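Local coordinates for protein 401aa long hypothetical glucose-1-phosphate thymidylyltransferase (Sulfolobus tokodaii, PDB 2GGO) that catalyses nucleotidyl transfer to sugar 1-phosphates and probably also acetyl transfer, serving the synthesis of UDP-N-acetylglucosamine and UDP-N-acetylgalactosamine, at residues 3-8 with 49-54; 120-125 with 154-159; 211-216 with 346-351; 298-303 with 310-315. One frame throughout, in Å; residues are numbered along the deposited sequence.

Contact 1: 3-8 with 49-54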
loop_
_atom_site.group_PDB
_atom_site.type_symbol
_atom_site.label_atom_id
_atom_site.label_comp_id
_atom_site.label_asym_id
_atom_site.label_seq_id
_atom_site.Cartn_x
_atom_site.Cartn_y
_atom_site.Cartn_z
ATOM N N ALA A 3 13.199 -16.867 0.544
ATOM C CA ALA A 3 12.285 -15.866 0.004
ATOM C C ALA A 3 13.037 -14.547 -0.135
ATOM O O ALA A 3 13.879 -14.218 0.695
ATOM C CB ALA A 3 11.086 -15.710 0.902
ATOM N N PHE A 4 12.764 -13.819 -1.217
ATOM C CA PHE A 4 13.290 -12.465 -1.416
ATOM C C PHE A 4 12.123 -11.567 -1.644
ATOM O O PHE A 4 11.321 -11.819 -2.543
ATOM C CB PHE A 4 14.264 -12.380 -2.598
ATOM C CG PHE A 4 15.558 -13.135 -2.362
ATOM C CD1 PHE A 4 16.714 -12.467 -1.942
ATOM C CD2 PHE A 4 15.609 -14.526 -2.523
ATOM C CE1 PHE A 4 17.916 -13.176 -1.700
ATOM C CE2 PHE A 4 16.797 -15.253 -2.265
ATOM C CZ PHE A 4 17.952 -14.581 -1.855
ATOM N N ILE A 5 12.009 -10.540 -0.801
ATOM C CA ILE A 5 11.008 -9.464 -0.981
ATOM C C ILE A 5 11.694 -8.273 -1.633
ATOM O O ILE A 5 12.667 -7.764 -1.101
ATOM C CB ILE A 5 10.360 -9.050 0.342
ATOM C CG1 ILE A 5 9.681 -10.257 0.974
ATOM C CG2 ILE A 5 9.295 -7.917 0.107
ATOM C CD1 ILE A 5 9.461 -10.125 2.466
ATOM N N LEU A 6 11.220 -7.880 -2.811
ATOM C CA LEU A 6 11.804 -6.770 -3.535
ATOM C C LEU A 6 11.053 -5.494 -3.107
ATOM O O LEU A 6 9.888 -5.269 -3.484
ATOM C CB LEU A 6 11.741 -7.018 -5.039
ATOM C CG LEU A 6 12.259 -8.379 -5.554
ATOM C CD1 LEU A 6 12.187 -8.519 -7.072
ATOM C CD2 LEU A 6 13.621 -8.604 -5.079
ATOM N N ALA A 7 11.739 -4.712 -2.272
ATOM C CA ALA A 7 11.215 -3.506 -1.631
ATOM C C ALA A 7 12.144 -2.310 -1.875
ATOM O O ALA A 7 12.392 -1.511 -0.969
ATOM C CB ALA A 7 11.060 -3.748 -0.152
ATOM N N ALA A 8 12.643 -2.190 -3.097
ATOM C CA ALA A 8 13.720 -1.213 -3.389
ATOM C C ALA A 8 13.384 0.075 -4.159
ATOM O O ALA A 8 14.226 0.985 -4.170
ATOM C CB ALA A 8 14.901 -1.897 -4.036
ATOM N N ILE A 49 14.185 -15.227 5.045
ATOM C CA ILE A 49 13.592 -14.134 4.266
ATOM C C ILE A 49 14.582 -13.005 4.175
ATOM O O ILE A 49 15.150 -12.620 5.163
ATOM C CB ILE A 49 12.233 -13.654 4.853
ATOM C CG1 ILE A 49 11.307 -14.858 5.087
ATOM C CG2 ILE A 49 11.632 -12.577 3.934
ATOM C CD1 ILE A 49 10.143 -14.664 6.120
ATOM N N THR A 50 14.765 -12.498 2.969
ATOM C CA THR A 50 15.647 -11.398 2.703
ATOM C C THR A 50 14.867 -10.274 2.015
ATOM O O THR A 50 14.143 -10.515 1.026
ATOM C CB THR A 50 16.762 -11.828 1.755
ATOM O OG1 THR A 50 17.482 -12.899 2.354
ATOM C CG2 THR A 50 17.732 -10.671 1.486
ATOM N N VAL A 51 15.042 -9.046 2.500
ATOM C CA VAL A 51 14.520 -7.877 1.774
ATOM C C VAL A 51 15.606 -7.141 0.982
ATOM O O VAL A 51 16.602 -6.718 1.536
ATOM C CB VAL A 51 13.808 -6.884 2.721
ATOM C CG1 VAL A 51 12.889 -5.982 1.926
ATOM C CG2 VAL A 51 13.034 -7.635 3.748
ATOM N N ILE A 52 15.416 -6.989 -0.315
ATOM C CA ILE A 52 16.278 -6.094 -1.085
ATOM C C ILE A 52 15.679 -4.680 -1.010
ATOM O O ILE A 52 14.514 -4.455 -1.321
ATOM C CB ILE A 52 16.447 -6.575 -2.522
ATOM C CG1 ILE A 52 17.141 -7.951 -2.486
ATOM C CG2 ILE A 52 17.276 -5.569 -3.349
ATOM C CD1 ILE A 52 16.548 -8.981 -3.429
ATOM N N VAL A 53 16.489 -3.759 -0.526
ATOM C CA VAL A 53 16.063 -2.407 -0.242
ATOM C C VAL A 53 17.034 -1.419 -0.912
ATOM O O VAL A 53 18.033 -1.824 -1.518
ATOM C CB VAL A 53 15.967 -2.165 1.290
ATOM C CG1 VAL A 53 15.147 -3.238 1.928
ATOM C CG2 VAL A 53 17.345 -2.100 1.968
ATOM N N SER A 54 16.732 -0.127 -0.842
ATOM C CA SER A 54 17.688 0.864 -1.289
ATOM C C SER A 54 18.566 1.242 -0.101
ATOM O O SER A 54 18.158 1.078 1.055
ATOM C CB SER A 54 16.953 2.070 -1.865
ATOM O OG SER A 54 16.200 2.715 -0.849
HETATM O O HOH W 1 16.549 -15.258 1.521
HETATM O O HOH W 2 13.795 0.521 -0.170
#
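The carbonyl oxygen of A3 is gripped twice: T50 N donates to A3 O over 3.0 Å, and a water hydrogen-bonded to T50 OG1 probably donates to the same oxygen. From there the two parallel strands are joined in alternation, I5 N to T50 O at 2.8 Å, then I52 N to I5 O, and A7 N to I52 O at 2.9 Å. A second water closes the far end, donating to A7 O and accepting from S54 N. These strands, 2-6 and 48-53, are neighbours in the mixed sheet of the GT-A-like nucleotidyltransferase domain, linked by a beta-alpha-beta crossover through helix 33-43. On the face of F4, T50, L6 and I52, the CD1 corner of the F4 ring meets T50 CB obliquely at 3.8 Å. I52 CD1, placed by a chi2 of 137° that lies off the staggered positions, reaches F4 CD1 and, in a tight 3.4 Å contact, L6 CD2. The other face carries I5 CD1 against I49 CG2 at 3.6 Å, with helix 33-43 packed on it through L41. Further on, A7 CB abuts V51 CG1. A8, where the strand has given way to loop, belongs to the probable nucleoside triphosphate site, and its CB lies 3.8 Å from both I52 O and V53 C while also touching Q73.

Contact 2: 120-125 with 154-159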
loop_
_atom_site.group_PDB
_atom_site.type_symbol
_atom_site.label_atom_id
_atom_site.label_comp_id
_atom_site.label_asym_id
_atom_site.label_seq_id
_atom_site.Cartn_x
_atom_site.Cartn_y
_atom_site.Cartn_z
ATOM N N ILE A 120 2.831 -16.934 -10.445
ATOM C CA ILE A 120 1.412 -16.743 -10.113
ATOM C C ILE A 120 0.797 -15.683 -11.017
ATOM O O ILE A 120 1.429 -14.687 -11.345
ATOM C CB ILE A 120 1.181 -16.514 -8.601
ATOM C CG1 ILE A 120 1.549 -17.809 -7.861
ATOM C CG2 ILE A 120 -0.278 -16.144 -8.306
ATOM C CD1 ILE A 120 1.665 -17.705 -6.364
ATOM N N GLY A 121 -0.417 -15.960 -11.466
ATOM C CA GLY A 121 -1.176 -15.061 -12.305
ATOM C C GLY A 121 -2.539 -14.851 -11.698
ATOM O O GLY A 121 -3.151 -15.769 -11.138
ATOM N N VAL A 122 -3.006 -13.621 -11.793
ATOM C CA VAL A 122 -4.260 -13.230 -11.192
ATOM C C VAL A 122 -5.108 -12.573 -12.283
ATOM O O VAL A 122 -4.578 -11.905 -13.183
ATOM C CB VAL A 122 -4.026 -12.285 -9.950
ATOM C CG1 VAL A 122 -3.243 -11.036 -10.327
ATOM C CG2 VAL A 122 -5.335 -11.924 -9.259
ATOM N N LYS A 123 -6.416 -12.800 -12.222
ATOM C CA LYS A 123 -7.327 -12.167 -13.168
ATOM C C LYS A 123 -7.827 -10.793 -12.674
ATOM O O LYS A 123 -8.551 -10.686 -11.665
ATOM C CB LYS A 123 -8.469 -13.110 -13.557
ATOM C CG LYS A 123 -8.052 -14.290 -14.460
ATOM C CD LYS A 123 -9.291 -14.942 -15.053
ATOM C CE LYS A 123 -9.209 -16.458 -15.045
ATOM N NZ LYS A 123 -10.462 -17.049 -14.428
ATOM N N VAL A 124 -7.380 -9.754 -13.391
ATOM C CA VAL A 124 -7.813 -8.363 -13.183
ATOM C C VAL A 124 -8.734 -7.899 -14.313
ATOM O O VAL A 124 -8.521 -8.252 -15.483
ATOM C CB VAL A 124 -6.627 -7.350 -13.045
ATOM C CG1 VAL A 124 -5.763 -7.692 -11.846
ATOM C CG2 VAL A 124 -5.802 -7.260 -14.313
ATOM N N SER A 125 -9.747 -7.107 -13.951
ATOM C CA SER A 125 -10.706 -6.565 -14.921
ATOM C C SER A 125 -10.225 -5.242 -15.514
ATOM O O SER A 125 -11.025 -4.329 -15.720
ATOM C CB SER A 125 -12.086 -6.406 -14.283
ATOM O OG SER A 125 -12.024 -5.500 -13.203
ATOM N N ASN A 154 -7.067 -11.720 -19.533
ATOM C CA ASN A 154 -7.358 -11.221 -18.186
ATOM C C ASN A 154 -6.302 -11.617 -17.149
ATOM O O ASN A 154 -6.198 -10.986 -16.091
ATOM C CB ASN A 154 -8.719 -11.724 -17.726
ATOM C CG ASN A 154 -9.841 -10.864 -18.232
ATOM O OD1 ASN A 154 -10.044 -9.742 -17.757
ATOM N ND2 ASN A 154 -10.580 -11.376 -19.214
ATOM N N LEU A 155 -5.546 -12.674 -17.454
ATOM C CA LEU A 155 -4.429 -13.122 -16.628
ATOM C C LEU A 155 -3.255 -12.162 -16.677
ATOM O O LEU A 155 -2.639 -11.967 -17.725
ATOM C CB LEU A 155 -3.933 -14.503 -17.065
ATOM C CG LEU A 155 -4.177 -15.759 -16.222
ATOM C CD1 LEU A 155 -2.957 -16.632 -16.362
ATOM C CD2 LEU A 155 -4.464 -15.497 -14.749
ATOM N N ILE A 156 -2.933 -11.588 -15.526
ATOM C CA ILE A 156 -1.762 -10.726 -15.412
ATOM C C ILE A 156 -0.683 -11.344 -14.496
ATOM O O ILE A 156 -0.967 -12.259 -13.710
ATOM C CB ILE A 156 -2.162 -9.249 -15.002
ATOM C CG1 ILE A 156 -2.798 -9.192 -13.608
ATOM C CG2 ILE A 156 -3.115 -8.614 -16.046
ATOM C CD1 ILE A 156 -1.983 -8.448 -12.612
ATOM N N ASN A 157 0.544 -10.854 -14.619
ATOM C CA ASN A 157 1.612 -11.241 -13.714
ATOM C C ASN A 157 1.343 -10.752 -12.282
ATOM O O ASN A 157 1.440 -9.558 -12.015
ATOM C CB ASN A 157 2.944 -10.699 -14.233
ATOM C CG ASN A 157 4.129 -11.054 -13.332
ATOM O OD1 ASN A 157 4.012 -11.852 -12.402
ATOM N ND2 ASN A 157 5.274 -10.464 -13.617
ATOM N N ALA A 158 0.998 -11.673 -11.374
ATOM C CA ALA A 158 0.725 -11.345 -9.963
ATOM C C ALA A 158 1.976 -10.963 -9.141
ATOM O O ALA A 158 1.844 -10.597 -7.973
ATOM C CB ALA A 158 -0.008 -12.480 -9.285
ATOM N N GLY A 159 3.169 -11.046 -9.747
ATOM C CA GLY A 159 4.450 -10.720 -9.100
ATOM C C GLY A 159 4.907 -11.600 -7.941
ATOM O O GLY A 159 5.648 -11.130 -7.072
HETATM O O HOH W 3 3.821 -14.113 -10.843
#
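I120 touches A158 twice over: I120 O accepts from A158 N at 3.0 Å, and its CG2 branch packs on A158 CB at 3.8 Å. A water bridges I120 O and N157 OD1, tying the strand to the asparagine side chain. At G121 the CA sends a short C-H contact to I156 O, 3.1 Å away, while L155 CD2 lies against the glycine carbonyl carbon. V122 pairs with I156 through both backbone bonds; the one from I156 N to V122 O is 2.9 Å long and almost straight at 175°. V122 CG1 then meets I156 CD1 and A158 CB alike, each at 3.7 Å, and W206 packs on V122 and I156. K123 lays CG beside L155 CD2, but its ammonium group turns off to a salt bridge with E201. Beyond the strand, V124 N bonds N154 O, and V124 CG2 presses on I156 CG2 at 3.5 Å, the two side chains crossing at about a right angle. N157 CG stands anti to the backbone N (chi1 180°); its OD1 accepts from G159 N in an Asx turn, and its ND2 bonds Y161 OH. The antiparallel pair thus brings N157, which probably binds N-acetylglucosamine 1-phosphate, to the sugar-phosphate pocket of the nucleotidyltransferase domain.

Contact 3: 211-216 with 346-351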
loop_
_atom_site.group_PDB
_atom_site.type_symbol
_atom_site.label_atom_id
_atom_site.label_comp_id
_atom_site.label_asym_id
_atom_site.label_seq_id
_atom_site.Cartn_x
_atom_site.Cartn_y
_atom_site.Cartn_z
ATOM N N LYS A 211 -0.827 3.179 -6.107
ATOM C CA LYS A 211 -1.295 4.567 -6.154
ATOM C C LYS A 211 -1.947 4.900 -4.822
ATOM O O LYS A 211 -2.416 3.990 -4.114
ATOM C CB LYS A 211 -2.170 4.788 -7.405
ATOM C CG LYS A 211 -1.315 4.744 -8.715
ATOM C CD LYS A 211 -2.106 4.973 -9.974
ATOM C CE LYS A 211 -2.986 3.765 -10.316
ATOM N NZ LYS A 211 -2.598 3.140 -11.618
ATOM N N PRO A 212 -1.897 6.194 -4.386
ATOM C CA PRO A 212 -2.200 6.452 -2.961
ATOM C C PRO A 212 -3.598 6.035 -2.560
ATOM O O PRO A 212 -3.794 5.524 -1.455
ATOM C CB PRO A 212 -1.961 7.970 -2.791
ATOM C CG PRO A 212 -1.161 8.363 -3.965
ATOM C CD PRO A 212 -1.567 7.439 -5.097
ATOM N N TRP A 213 -4.552 6.149 -3.465
ATOM C CA TRP A 213 -5.868 5.672 -3.113
ATOM C C TRP A 213 -5.963 4.192 -2.854
ATOM O O TRP A 213 -6.886 3.789 -2.160
ATOM C CB TRP A 213 -6.934 6.121 -4.085
ATOM C CG TRP A 213 -6.671 5.785 -5.451
ATOM C CD1 TRP A 213 -7.092 4.673 -6.078
ATOM C CD2 TRP A 213 -5.900 6.541 -6.423
ATOM N NE1 TRP A 213 -6.610 4.650 -7.382
ATOM C CE2 TRP A 213 -5.910 5.807 -7.619
ATOM C CE3 TRP A 213 -5.205 7.761 -6.391
ATOM C CZ2 TRP A 213 -5.269 6.242 -8.771
ATOM C CZ3 TRP A 213 -4.569 8.195 -7.546
ATOM C CH2 TRP A 213 -4.613 7.444 -8.719
ATOM N N ASN A 214 -5.029 3.375 -3.382
ATOM C CA ASN A 214 -5.007 1.931 -3.073
ATOM C C ASN A 214 -4.753 1.636 -1.629
ATOM O O ASN A 214 -5.141 0.603 -1.158
ATOM C CB ASN A 214 -4.037 1.117 -3.918
ATOM C CG ASN A 214 -4.262 1.273 -5.425
ATOM O OD1 ASN A 214 -5.393 1.216 -5.935
ATOM N ND2 ASN A 214 -3.177 1.413 -6.151
ATOM N N ILE A 215 -4.147 2.551 -0.885
ATOM C CA ILE A 215 -4.108 2.406 0.576
ATOM C C ILE A 215 -5.517 2.330 1.198
ATOM O O ILE A 215 -5.762 1.592 2.171
ATOM C CB ILE A 215 -3.260 3.545 1.220
ATOM C CG1 ILE A 215 -1.906 3.675 0.517
ATOM C CG2 ILE A 215 -3.151 3.356 2.739
ATOM C CD1 ILE A 215 -0.875 4.585 1.252
ATOM N N ILE A 216 -6.445 3.109 0.629
ATOM C CA ILE A 216 -7.860 2.999 1.013
ATOM C C ILE A 216 -8.428 1.630 0.567
ATOM O O ILE A 216 -8.952 0.895 1.353
ATOM C CB ILE A 216 -8.740 4.189 0.527
ATOM C CG1 ILE A 216 -8.118 5.534 0.994
ATOM C CG2 ILE A 216 -10.058 4.080 1.234
ATOM C CD1 ILE A 216 -8.568 6.849 0.212
ATOM N N LYS A 346 2.404 13.095 -13.596
ATOM C CA LYS A 346 1.281 12.958 -14.541
ATOM C C LYS A 346 -0.079 13.092 -13.855
ATOM O O LYS A 346 -0.269 12.532 -12.792
ATOM C CB LYS A 346 1.358 11.628 -15.287
ATOM C CG LYS A 346 2.395 11.625 -16.417
ATOM C CD LYS A 346 2.230 10.382 -17.278
ATOM C CE LYS A 346 0.937 10.463 -18.106
ATOM N NZ LYS A 346 0.185 9.159 -18.114
ATOM N N ARG A 347 -1.013 13.826 -14.467
ATOM C CA ARG A 347 -2.379 13.959 -13.931
ATOM C C ARG A 347 -3.174 12.717 -14.214
ATOM O O ARG A 347 -3.608 12.527 -15.327
ATOM C CB ARG A 347 -3.158 15.038 -14.661
ATOM C CG ARG A 347 -2.759 16.437 -14.437
ATOM C CD ARG A 347 -3.230 16.915 -13.094
ATOM N NE ARG A 347 -4.672 17.066 -12.948
ATOM C CZ ARG A 347 -5.246 17.322 -11.777
ATOM N NH1 ARG A 347 -4.506 17.427 -10.675
ATOM N NH2 ARG A 347 -6.560 17.459 -11.705
ATOM N N ILE A 348 -3.440 11.871 -13.251
ATOM C CA ILE A 348 -4.164 10.683 -13.627
ATOM C C ILE A 348 -5.440 10.560 -12.835
ATOM O O ILE A 348 -5.523 11.077 -11.726
ATOM C CB ILE A 348 -3.294 9.419 -13.479
ATOM C CG1 ILE A 348 -3.027 9.107 -12.016
ATOM C CG2 ILE A 348 -1.935 9.560 -14.251
ATOM C CD1 ILE A 348 -2.553 7.729 -11.806
ATOM N N SER A 349 -6.418 9.860 -13.395
ATOM C CA SER A 349 -7.652 9.717 -12.723
ATOM C C SER A 349 -7.573 8.644 -11.734
ATOM O O SER A 349 -7.031 7.593 -11.992
ATOM C CB SER A 349 -8.788 9.334 -13.635
ATOM O OG SER A 349 -9.836 8.794 -12.807
ATOM N N SER A 350 -8.236 8.874 -10.620
ATOM C CA SER A 350 -8.222 7.940 -9.552
ATOM C C SER A 350 -9.272 6.880 -9.756
ATOM O O SER A 350 -9.309 5.886 -9.034
ATOM C CB SER A 350 -8.549 8.703 -8.273
ATOM O OG SER A 350 -9.904 9.074 -8.305
ATOM N N GLY A 351 -10.179 7.124 -10.690
ATOM C CA GLY A 351 -11.347 6.259 -10.823
ATOM C C GLY A 351 -12.429 6.547 -9.803
ATOM O O GLY A 351 -13.461 5.879 -9.798
#
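The first turn of helix 212-225 comes up to the end of strand 346-349 without a backbone bond between them, W213 and S350 being the nearest pair with CA atoms 7.2 Å apart. The indole of W213 does most of the touching. Its CG sits between the backbone N and the carbonyl carbon (chi1 55°), and the indole is held between two layers. Over one face lies S350, whose CA stands 3.7 Å from the centroid of the six-membered ring and 19° off its normal, a CH-pi contact. S350 CB adds to that layer above W213 CD2, at 3.9 Å, and S350 O lies over the same face. K211 CB covers the opposite face, toward the rim. At the edge, in the plane of the ring, I348 CD1 meets W213 CH2 at 3.7 Å. The same methyl is pressed against K211 CD at 3.3 Å, a tight contact in which the two side chains cross obliquely. S350 OG bonds R352 N and V339 O, while S349 OG accepts from G351 N at 2.7 Å in an ST turn and also bonds E338. V341 and F358 touch the indole as well. The contact joins the helix after the nucleotidyltransferase sheet to the hairpin of 340-343 and 346-349, an excursion from the left-handed beta-helix of hexapeptide repeats, and so lies between the two parts of the protein.

Contact 4: 298-303 with 310-315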
loop_
_atom_site.group_PDB
_atom_site.type_symbol
_atom_site.label_atom_id
_atom_site.label_comp_id
_atom_site.label_asym_id
_atom_site.label_seq_id
_atom_site.Cartn_x
_atom_site.Cartn_y
_atom_site.Cartn_z
ATOM N N SER A 298 -11.530 6.752 5.460
ATOM C CA SER A 298 -10.148 7.259 5.420
ATOM C C SER A 298 -9.270 6.456 6.330
ATOM O O SER A 298 -9.742 5.833 7.257
ATOM C CB SER A 298 -10.084 8.733 5.894
ATOM O OG SER A 298 -11.223 9.404 5.426
ATOM N N VAL A 299 -7.980 6.564 6.084
ATOM C CA VAL A 299 -6.964 5.885 6.816
ATOM C C VAL A 299 -6.174 6.997 7.442
ATOM O O VAL A 299 -5.648 7.888 6.748
ATOM C CB VAL A 299 -6.068 5.066 5.856
ATOM C CG1 VAL A 299 -5.059 4.248 6.646
ATOM C CG2 VAL A 299 -6.992 4.134 4.983
ATOM N N ILE A 300 -6.114 6.970 8.745
ATOM C CA ILE A 300 -5.403 8.030 9.484
ATOM C C ILE A 300 -4.373 7.265 10.330
ATOM O O ILE A 300 -4.714 6.465 11.176
ATOM C CB ILE A 300 -6.403 8.859 10.347
ATOM C CG1 ILE A 300 -7.454 9.589 9.460
ATOM C CG2 ILE A 300 -5.715 9.899 11.170
ATOM C CD1 ILE A 300 -8.657 10.185 10.279
ATOM N N MET A 301 -3.105 7.497 10.013
ATOM C CA MET A 301 -1.998 6.751 10.574
ATOM C C MET A 301 -1.592 7.197 11.969
ATOM O O MET A 301 -2.233 8.059 12.608
ATOM C CB MET A 301 -0.836 6.732 9.564
ATOM C CG MET A 301 -1.207 6.072 8.213
ATOM S SD MET A 301 0.011 6.149 6.894
ATOM C CE MET A 301 -0.981 5.435 5.589
ATOM N N GLU A 302 -0.503 6.607 12.439
ATOM C CA GLU A 302 -0.121 6.555 13.862
ATOM C C GLU A 302 -0.030 7.924 14.535
ATOM O O GLU A 302 0.747 8.759 14.084
ATOM C CB GLU A 302 1.277 5.906 13.981
ATOM C CG GLU A 302 1.388 4.485 13.434
ATOM C CD GLU A 302 1.797 4.387 11.961
ATOM O OE1 GLU A 302 1.706 5.379 11.229
ATOM O OE2 GLU A 302 2.219 3.285 11.519
ATOM N N GLY A 303 -0.707 8.088 15.672
ATOM C CA GLY A 303 -0.584 9.295 16.472
ATOM C C GLY A 303 -1.073 10.585 15.808
ATOM O O GLY A 303 -0.815 11.661 16.308
ATOM N N SER A 310 -13.896 19.422 12.241
ATOM C CA SER A 310 -13.276 18.877 11.062
ATOM C C SER A 310 -14.068 17.747 10.395
ATOM O O SER A 310 -14.798 16.921 11.062
ATOM C CB SER A 310 -11.832 18.503 11.420
ATOM O OG SER A 310 -10.995 19.674 11.235
ATOM N N TYR A 311 -14.029 17.718 9.057
ATOM C CA TYR A 311 -14.571 16.625 8.313
ATOM C C TYR A 311 -13.401 16.014 7.528
ATOM O O TYR A 311 -12.740 16.732 6.784
ATOM C CB TYR A 311 -15.640 17.177 7.294
ATOM C CG TYR A 311 -16.175 16.058 6.420
ATOM C CD1 TYR A 311 -16.717 14.944 6.969
ATOM C CD2 TYR A 311 -15.951 16.069 5.087
ATOM C CE1 TYR A 311 -17.087 13.866 6.161
ATOM C CE2 TYR A 311 -16.339 15.096 4.287
ATOM C CZ TYR A 311 -16.926 13.992 4.796
ATOM O OH TYR A 311 -17.290 12.972 3.941
ATOM N N VAL A 312 -13.171 14.693 7.630
ATOM C CA VAL A 312 -12.172 13.979 6.792
ATOM C C VAL A 312 -12.916 12.910 6.044
ATOM O O VAL A 312 -13.430 12.000 6.657
ATOM C CB VAL A 312 -11.030 13.323 7.667
ATOM C CG1 VAL A 312 -9.933 12.666 6.876
ATOM C CG2 VAL A 312 -10.364 14.407 8.538
ATOM N N GLY A 313 -12.979 12.973 4.726
ATOM C CA GLY A 313 -13.785 12.004 3.969
ATOM C C GLY A 313 -12.863 11.512 2.886
ATOM O O GLY A 313 -11.983 12.267 2.485
ATOM N N ASP A 314 -12.839 10.194 2.635
ATOM C CA ASP A 314 -12.075 9.590 1.534
ATOM C C ASP A 314 -10.628 9.970 1.420
ATOM O O ASP A 314 -10.095 10.149 0.307
ATOM C CB ASP A 314 -12.716 9.971 0.258
ATOM C CG ASP A 314 -14.193 9.569 0.223
ATOM O OD1 ASP A 314 -14.389 8.332 0.072
ATOM O OD2 ASP A 314 -15.121 10.459 0.370
ATOM N N SER A 315 -9.962 10.061 2.525
ATOM C CA SER A 315 -8.584 10.529 2.529
ATOM C C SER A 315 -7.590 9.581 3.142
ATOM O O SER A 315 -7.978 8.621 3.808
ATOM C CB SER A 315 -8.535 11.835 3.293
ATOM O OG SER A 315 -9.655 12.670 2.847
#
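S298 and S315 carry the polar part of the contact. The one backbone bond between the segments runs from V299 N to S315 O at 3.1 Å. A weak second bond goes from S315 N to S298 OG at 3.2 Å, though nearly straight at 173° at the hydrogen. The serine oxygen stands anti to its own carbonyl carbon (chi1 -37°), beside the backbone N, and it also bonds K296 O, so one hydroxyl ties the end of strand 294-296 to the next coil.

Apolar contact is sparse, a single long pair in which I300 CD1 comes up to V312 CG1 at 4.4 Å. That V312 methyl, anti to the backbone N (chi1 -176°), also makes a van der Waals approach to S298 OG at 3.8 Å; I317 packs on both I300 and V312 from strand 316-317.

Charge lies to one side, at the corner: D314 turns its CB away from S298 and forms salt bridges with K296 and R352, besides a bond to N331. Here the chain turns from the sheet of 311-313 into that of 316-317, which lies beside 298-300 in the left-handed parallel beta-helix. Between these two segments, then, a single ordinary backbone bond and a weak serine bond do the joining, with one long apolar contact beside them.

Overall arrangement
Contacts 1 and 2 belong to one mixed sheet of the nucleotidyltransferase domain, with strands 92-97 and 155-164 carrying the order from 2-6 across to 117-123; their centres are about 22 Å apart. Contact 3 follows in the chain and joins helix 212-225 to the hairpin of 340-343 and 346-349. Contact 4 lies within the long loop that contact 3 closes, in the hexapeptide beta-helix, its centre about 16 Å from that of contact 3. These two touch: I216 CD1 packs on D314 O at 3.6 Å. Contact 1, on the other side of the chain's centre, lies about 30 Å from contact 4, centre to centre. Helix 212-225 thus bridges two domains, one built on the nucleotidyltransferase sheet and one on the beta-helix.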